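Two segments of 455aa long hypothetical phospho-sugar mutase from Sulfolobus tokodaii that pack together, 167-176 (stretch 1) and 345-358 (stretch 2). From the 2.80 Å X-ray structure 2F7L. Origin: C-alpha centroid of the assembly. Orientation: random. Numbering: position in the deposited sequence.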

ATOM      1  N   LYS A 167      22.211   9.712 -14.490  1.00 49.92           N
ATOM      2  CA  LYS A 167      21.730   8.933 -15.626  1.00 50.63           C
ATOM      3  C   LYS A 167      20.294   9.324 -15.986  1.00 51.37           C
ATOM      4  O   LYS A 167      19.990   9.619 -17.146  1.00 52.04           O
ATOM      5  CB  LYS A 167      21.820   7.434 -15.306  1.00 50.63           C
ATOM      6  CG  LYS A 167      21.104   6.483 -16.273  1.00 51.28           C
ATOM      7  CD  LYS A 167      21.649   6.514 -17.691  1.00 53.32           C
ATOM      8  CE  LYS A 167      20.915   5.504 -18.597  1.00 54.75           C
ATOM      9  NZ  LYS A 167      20.914   5.851 -20.074  1.00 54.51           N
ATOM     10  N   ILE A 168      19.419   9.352 -14.985  1.00 51.46           N
ATOM     11  CA  ILE A 168      18.016   9.690 -15.191  1.00 50.96           C
ATOM     12  C   ILE A 168      17.851  11.160 -15.531  1.00 50.70           C
ATOM     13  O   ILE A 168      17.025  11.527 -16.365  1.00 50.43           O
ATOM     14  CB  ILE A 168      17.190   9.389 -13.922  1.00 51.45           C
ATOM     15  CG1 ILE A 168      17.316   7.910 -13.567  1.00 51.77           C
ATOM     16  CG2 ILE A 168      15.731   9.763 -14.136  1.00 50.78           C
ATOM     17  CD1 ILE A 168      16.823   7.573 -12.169  1.00 53.75           C
ATOM     18  N   LYS A 169      18.636  12.004 -14.874  1.00 50.56           N
ATOM     19  CA  LYS A 169      18.540  13.435 -15.100  1.00 50.95           C
ATOM     20  C   LYS A 169      18.809  13.723 -16.565  1.00 51.06           C
ATOM     21  O   LYS A 169      18.231  14.639 -17.154  1.00 50.89           O
ATOM     22  CB  LYS A 169      19.543  14.186 -14.213  1.00 50.64           C
ATOM     23  CG  LYS A 169      19.125  15.620 -13.924  1.00 51.37           C
ATOM     24  CD  LYS A 169      20.203  16.423 -13.216  1.00 51.26           C
ATOM     25  CE  LYS A 169      20.624  15.779 -11.915  1.00 51.99           C
ATOM     26  NZ  LYS A 169      21.802  16.474 -11.308  1.00 51.86           N
ATOM     27  N   LYS A 170      19.680  12.911 -17.148  1.00 51.57           N
ATOM     28  CA  LYS A 170      20.074  13.050 -18.544  1.00 52.33           C
ATOM     29  C   LYS A 170      18.916  12.844 -19.512  1.00 51.57           C
ATOM     30  O   LYS A 170      18.797  13.561 -20.501  1.00 51.11           O
ATOM     31  CB  LYS A 170      21.210  12.059 -18.850  1.00 54.20           C
ATOM     32  CG  LYS A 170      21.615  11.921 -20.315  1.00 56.45           C
ATOM     33  CD  LYS A 170      22.830  10.977 -20.444  1.00 59.03           C
ATOM     34  CE  LYS A 170      23.215  10.680 -21.910  1.00 60.30           C
ATOM     35  NZ  LYS A 170      23.529  11.911 -22.720  1.00 61.42           N
ATOM     36  N   LYS A 171      18.067  11.862 -19.220  1.00 50.52           N
ATOM     37  CA  LYS A 171      16.929  11.541 -20.070  1.00 49.36           C
ATOM     38  C   LYS A 171      15.879  12.645 -20.088  1.00 49.08           C
ATOM     39  O   LYS A 171      14.972  12.637 -20.915  1.00 48.81           O
ATOM     40  CB  LYS A 171      16.286  10.245 -19.589  1.00 49.13           C
ATOM     41  CG  LYS A 171      17.196   9.037 -19.663  1.00 49.36           C
ATOM     42  CD  LYS A 171      17.351   8.517 -21.083  1.00 49.44           C
ATOM     43  CE  LYS A 171      18.342   7.370 -21.135  1.00 50.54           C
ATOM     44  NZ  LYS A 171      18.335   6.696 -22.463  1.00 50.54           N
ATOM     45  N   ASN A 172      16.022  13.604 -19.180  1.00 49.19           N
ATOM     46  CA  ASN A 172      15.068  14.700 -19.042  1.00 48.27           C
ATOM     47  C   ASN A 172      13.650  14.208 -19.365  1.00 46.53           C
ATOM     48  O   ASN A 172      13.081  14.551 -20.391  1.00 45.80           O
ATOM     49  CB  ASN A 172      15.403  15.844 -19.987  1.00 50.64           C
ATOM     50  CG  ASN A 172      14.464  17.019 -19.811  1.00 53.03           C
ATOM     51  OD1 ASN A 172      13.966  17.258 -18.700  1.00 54.01           O
ATOM     52  ND2 ASN A 172      14.221  17.766 -20.891  1.00 53.59           N
ATOM     53  N   TYR A 173      13.089  13.406 -18.483  1.00 44.60           N
ATOM     54  CA  TYR A 173      11.776  12.833 -18.733  1.00 42.46           C
ATOM     55  C   TYR A 173      10.649  13.846 -18.566  1.00 41.77           C
ATOM     56  O   TYR A 173      10.779  14.830 -17.845  1.00 41.40           O
ATOM     57  CB  TYR A 173      11.540  11.665 -17.784  1.00 40.96           C
ATOM     58  CG  TYR A 173      12.227  10.389 -18.196  1.00 39.64           C
ATOM     59  CD1 TYR A 173      12.048   9.856 -19.467  1.00 38.68           C
ATOM     60  CD2 TYR A 173      13.030   9.691 -17.302  1.00 39.74           C
ATOM     61  CE1 TYR A 173      12.655   8.655 -19.836  1.00 38.21           C
ATOM     62  CE2 TYR A 173      13.643   8.486 -17.661  1.00 39.15           C
ATOM     63  CZ  TYR A 173      13.453   7.976 -18.930  1.00 38.37           C
ATOM     64  OH  TYR A 173      14.047   6.790 -19.284  1.00 37.59           O
ATOM     65  N   LYS A 174       9.540  13.588 -19.248  1.00 40.91           N
ATOM     66  CA  LYS A 174       8.362  14.442 -19.172  1.00 40.65           C
ATOM     67  C   LYS A 174       7.304  13.607 -18.420  1.00 40.26           C
ATOM     68  O   LYS A 174       6.663  12.741 -19.015  1.00 41.51           O
ATOM     69  CB  LYS A 174       7.887  14.778 -20.588  1.00 40.67           C
ATOM     70  CG  LYS A 174       7.060  16.052 -20.675  1.00 42.56           C
ATOM     71  CD  LYS A 174       6.287  16.163 -21.999  1.00 43.79           C
ATOM     72  CE  LYS A 174       5.283  17.340 -21.959  1.00 45.16           C
ATOM     73  NZ  LYS A 174       4.284  17.408 -23.086  1.00 45.03           N
ATOM     74  N   VAL A 175       7.116  13.860 -17.125  1.00 38.48           N
ATOM     75  CA  VAL A 175       6.168  13.069 -16.329  1.00 36.39           C
ATOM     76  C   VAL A 175       4.932  13.780 -15.810  1.00 35.25           C
ATOM     77  O   VAL A 175       4.914  15.004 -15.680  1.00 35.42           O
ATOM     78  CB  VAL A 175       6.867  12.426 -15.072  1.00 36.46           C
ATOM     79  CG1 VAL A 175       7.973  11.477 -15.501  1.00 36.12           C
ATOM     80  CG2 VAL A 175       7.425  13.500 -14.160  1.00 35.26           C
ATOM     81  N   LEU A 176       3.891  13.004 -15.514  1.00 34.05           N
ATOM     82  CA  LEU A 176       2.659  13.560 -14.927  1.00 32.53           C
ATOM     83  C   LEU A 176       2.449  12.865 -13.579  1.00 31.50           C
ATOM     84  O   LEU A 176       2.610  11.651 -13.462  1.00 31.02           O
ATOM     85  CB  LEU A 176       1.437  13.356 -15.829  1.00 31.52           C
ATOM     86  CG  LEU A 176       0.122  13.690 -15.117  1.00 31.39           C
ATOM     87  CD1 LEU A 176      -0.980  14.109 -16.066  1.00 29.78           C
ATOM     88  CD2 LEU A 176      -0.301  12.446 -14.360  1.00 32.47           C
ATOM     89  N   SER A 345       8.910   4.041  -5.580  1.00 35.80           N
ATOM     90  CA  SER A 345       8.554   3.294  -6.765  1.00 35.29           C
ATOM     91  C   SER A 345       8.707   4.122  -8.011  1.00 35.52           C
ATOM     92  O   SER A 345       9.234   3.641  -9.008  1.00 35.82           O
ATOM     93  CB  SER A 345       7.123   2.808  -6.647  1.00 34.56           C
ATOM     94  OG  SER A 345       6.982   2.044  -5.476  1.00 34.44           O
ATOM     95  N   PHE A 346       8.224   5.357  -7.959  1.00 35.55           N
ATOM     96  CA  PHE A 346       8.308   6.261  -9.099  1.00 36.66           C
ATOM     97  C   PHE A 346       9.778   6.467  -9.521  1.00 37.57           C
ATOM     98  O   PHE A 346      10.096   6.539 -10.716  1.00 37.21           O
ATOM     99  CB  PHE A 346       7.676   7.604  -8.733  1.00 36.09           C
ATOM    100  CG  PHE A 346       7.980   8.704  -9.712  1.00 35.85           C
ATOM    101  CD1 PHE A 346       7.315   8.782 -10.923  1.00 35.48           C
ATOM    102  CD2 PHE A 346       8.939   9.665  -9.419  1.00 35.37           C
ATOM    103  CE1 PHE A 346       7.592   9.802 -11.827  1.00 35.11           C
ATOM    104  CE2 PHE A 346       9.224  10.688 -10.322  1.00 34.91           C
ATOM    105  CZ  PHE A 346       8.546  10.754 -11.528  1.00 35.06           C
ATOM    106  N   ALA A 347      10.663   6.561  -8.529  1.00 37.81           N
ATOM    107  CA  ALA A 347      12.090   6.746  -8.767  1.00 38.04           C
ATOM    108  C   ALA A 347      12.716   5.499  -9.401  1.00 38.31           C
ATOM    109  O   ALA A 347      13.516   5.594 -10.342  1.00 39.42           O
ATOM    110  CB  ALA A 347      12.807   7.071  -7.453  1.00 37.63           C
ATOM    111  N   LEU A 348      12.377   4.333  -8.868  1.00 37.14           N
ATOM    112  CA  LEU A 348      12.913   3.103  -9.399  1.00 36.77           C
ATOM    113  C   LEU A 348      12.428   2.923 -10.821  1.00 37.47           C
ATOM    114  O   LEU A 348      13.152   2.408 -11.669  1.00 37.00           O
ATOM    115  CB  LEU A 348      12.468   1.918  -8.552  1.00 35.70           C
ATOM    116  CG  LEU A 348      13.161   1.781  -7.199  1.00 35.80           C
ATOM    117  CD1 LEU A 348      12.496   0.687  -6.380  1.00 35.50           C
ATOM    118  CD2 LEU A 348      14.629   1.472  -7.414  1.00 35.06           C
ATOM    119  N   MET A 349      11.207   3.362 -11.091  1.00 38.20           N
ATOM    120  CA  MET A 349      10.653   3.200 -12.424  1.00 39.60           C
ATOM    121  C   MET A 349      11.430   4.034 -13.420  1.00 39.83           C
ATOM    122  O   MET A 349      11.807   3.546 -14.479  1.00 39.40           O
ATOM    123  CB  MET A 349       9.175   3.592 -12.452  1.00 40.67           C
ATOM    124  CG  MET A 349       8.460   3.236 -13.757  1.00 41.80           C
ATOM    125  SD  MET A 349       8.387   1.459 -14.068  1.00 42.91           S
ATOM    126  CE  MET A 349       6.728   1.077 -13.488  1.00 42.61           C
ATOM    127  N   LEU A 350      11.659   5.299 -13.079  1.00 40.59           N
ATOM    128  CA  LEU A 350      12.418   6.192 -13.952  1.00 40.58           C
ATOM    129  C   LEU A 350      13.841   5.658 -14.157  1.00 41.16           C
ATOM    130  O   LEU A 350      14.495   6.010 -15.138  1.00 41.22           O
ATOM    131  CB  LEU A 350      12.480   7.612 -13.370  1.00 38.82           C
ATOM    132  CG  LEU A 350      11.195   8.443 -13.378  1.00 38.60           C
ATOM    133  CD1 LEU A 350      11.514   9.864 -12.976  1.00 38.33           C
ATOM    134  CD2 LEU A 350      10.566   8.437 -14.757  1.00 38.34           C
ATOM    135  N   GLU A 351      14.329   4.827 -13.237  1.00 41.41           N
ATOM    136  CA  GLU A 351      15.662   4.280 -13.407  1.00 43.33           C
ATOM    137  C   GLU A 351      15.535   3.173 -14.449  1.00 44.86           C
ATOM    138  O   GLU A 351      16.084   3.278 -15.541  1.00 45.59           O
ATOM    139  CB  GLU A 351      16.232   3.723 -12.093  1.00 42.34           C
ATOM    140  CG  GLU A 351      17.702   4.105 -11.887  1.00 42.09           C
ATOM    141  CD  GLU A 351      18.437   3.266 -10.830  1.00 42.99           C
ATOM    142  OE1 GLU A 351      19.564   3.660 -10.435  1.00 42.16           O
ATOM    143  OE2 GLU A 351      17.910   2.212 -10.400  1.00 43.06           O
ATOM    144  N   LEU A 352      14.785   2.130 -14.109  1.00 46.81           N
ATOM    145  CA  LEU A 352      14.524   0.993 -14.992  1.00 48.08           C
ATOM    146  C   LEU A 352      14.222   1.468 -16.427  1.00 48.77           C
ATOM    147  O   LEU A 352      14.755   0.948 -17.403  1.00 48.45           O
ATOM    148  CB  LEU A 352      13.342   0.202 -14.419  1.00 48.24           C
ATOM    149  CG  LEU A 352      12.858  -1.139 -14.978  1.00 48.66           C
ATOM    150  CD1 LEU A 352      11.545  -0.944 -15.727  1.00 47.64           C
ATOM    151  CD2 LEU A 352      13.954  -1.756 -15.852  1.00 48.37           C
ATOM    152  N   LEU A 353      13.378   2.482 -16.532  1.00 49.75           N
ATOM    153  CA  LEU A 353      13.000   3.053 -17.813  1.00 50.87           C
ATOM    154  C   LEU A 353      14.189   3.741 -18.483  1.00 51.86           C
ATOM    155  O   LEU A 353      14.347   3.691 -19.702  1.00 52.39           O
ATOM    156  CB  LEU A 353      11.878   4.068 -17.593  1.00 50.86           C
ATOM    157  CG  LEU A 353      10.819   4.216 -18.684  1.00 51.30           C
ATOM    158  CD1 LEU A 353      11.475   4.807 -19.909  1.00 52.42           C
ATOM    159  CD2 LEU A 353      10.180   2.862 -19.002  1.00 50.41           C
ATOM    160  N   ALA A 354      15.024   4.388 -17.680  1.00 52.77           N
ATOM    161  CA  ALA A 354      16.188   5.106 -18.191  1.00 53.39           C
ATOM    162  C   ALA A 354      17.254   4.184 -18.745  1.00 54.06           C
ATOM    163  O   ALA A 354      17.861   4.463 -19.774  1.00 54.13           O
ATOM    164  CB  ALA A 354      16.785   5.950 -17.090  1.00 52.91           C
ATOM    165  N   ASN A 355      17.476   3.082 -18.046  1.00 55.09           N
ATOM    166  CA  ASN A 355      18.485   2.118 -18.429  1.00 55.75           C
ATOM    167  C   ASN A 355      18.055   1.197 -19.576  1.00 55.64           C
ATOM    168  O   ASN A 355      18.891   0.554 -20.198  1.00 55.35           O
ATOM    169  CB  ASN A 355      18.880   1.288 -17.205  1.00 57.41           C
ATOM    170  CG  ASN A 355      20.229   0.611 -17.371  1.00 60.00           C
ATOM    171  OD1 ASN A 355      20.608  -0.252 -16.582  1.00 60.68           O
ATOM    172  ND2 ASN A 355      20.970   1.008 -18.409  1.00 61.86           N
ATOM    173  N   GLU A 356      16.761   1.125 -19.863  1.00 55.61           N
ATOM    174  CA  GLU A 356      16.295   0.270 -20.953  1.00 55.77           C
ATOM    175  C   GLU A 356      16.184   1.093 -22.232  1.00 56.23           C
ATOM    176  O   GLU A 356      16.079   0.556 -23.337  1.00 56.21           O
ATOM    177  CB  GLU A 356      14.938  -0.340 -20.608  1.00 55.45           C
ATOM    178  CG  GLU A 356      14.946  -1.182 -19.345  1.00 56.27           C
ATOM    179  CD  GLU A 356      15.793  -2.432 -19.478  1.00 56.59           C
ATOM    180  OE1 GLU A 356      15.602  -3.128 -20.491  1.00 57.71           O
ATOM    181  OE2 GLU A 356      16.628  -2.731 -18.584  1.00 55.91           O
ATOM    182  N   ASN A 357      16.216   2.409 -22.061  1.00 56.58           N
ATOM    183  CA  ASN A 357      16.110   3.345 -23.164  1.00 56.63           C
ATOM    184  C   ASN A 357      14.916   3.041 -24.071  1.00 55.65           C
ATOM    185  O   ASN A 357      14.946   3.295 -25.276  1.00 55.42           O
ATOM    186  CB  ASN A 357      17.396   3.348 -23.978  1.00 58.54           C
ATOM    187  CG  ASN A 357      17.540   4.607 -24.812  1.00 60.81           C
ATOM    188  OD1 ASN A 357      18.447   4.723 -25.643  1.00 62.65           O
ATOM    189  ND2 ASN A 357      16.645   5.570 -24.585  1.00 61.88           N
ATOM    190  N   VAL A 358      13.860   2.503 -23.470  1.00 54.39           N
ATOM    191  CA  VAL A 358      12.627   2.158 -24.172  1.00 52.90           C
ATOM    192  C   VAL A 358      11.487   2.966 -23.547  1.00 51.95           C
ATOM    193  O   VAL A 358      11.573   3.353 -22.387  1.00 52.09           O
ATOM    194  CB  VAL A 358      12.342   0.663 -24.011  1.00 52.78           C
ATOM    195  CG1 VAL A 358      10.923   0.361 -24.361  1.00 53.00           C
ATOM    196  CG2 VAL A 358      13.278  -0.123 -24.886  1.00 52.58           C
TER

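The hollow in this contact belongs to helix 345-356, and the bump that fills it is I168. Its side chain sits among A347, L350, E351 and A354, a knob in a four-residue hole. The CA-to-CB bond of I168 runs sideways to the other helix, so the chain has to reach inward: with chi1 at m and chi2 at t, CD1 comes 3.6 Å from E351 CG, while CG1 lies 3.7 Å from L350 O and 4.1 Å from A354 CB. On its other branch, CG2 meets L350 CB at 4.0 Å. The floor is therefore mixed, part methyl and methylene, part backbone carbonyl.

The backbones come nearest at A354, whose side chain is a single methyl: here the CA atoms of I168 and A354 lie 5.8 Å apart, although the two helix axes, crossing at 74°, come no closer than 9.3 Å. At so steep an angle the helices diverge on leaving the crossing. Beyond I168, the first helix adds K167 and K171, and the residues after it add Y173 and V175.

After that helix, N172 takes a positive phi and the chain turns off toward strand 174-176. Y173 then turns the edge of its ring to the second helix and becomes the next large bump. L350 O and A354 CA lie at the ring's edge, near its plane, so the tyrosine meets the backbone edge-on. CD2 of Y173 is 3.8 Å from CD2 of L350, CE2 is 4.1 Å from A354 CB, and CZ is 3.9 Å from L353 CD1. Y173 OH is 2.9 Å from A354 CA, a very short contact at this resolution, and 3.1 Å from L353 O.

Farther along, V175 points toward the helix and continues the apolar seam, its CG1 4.1 Å from L350 CD2 and its CG2 4.0 Å from F346 CZ, at the edge of the phenyl ring. L350 is thus shared by three bumps, I168, Y173 and V175.

Toward the C-terminal end of the second helix the packing turns polar. K171 lays its aliphatic stem over A354, with CG 4.0 Å from A354 CB and CE 3.2 Å from A354 O. K167 NZ makes a weak hydrogen bond to that same carbonyl, A354 O, at 3.4 Å. The rule to read here is economical: I168 fills a hole that includes two alanines, Y173 packs beside A354, V175 continues on L350 and F346, K171 runs over A354 and K167 borders it.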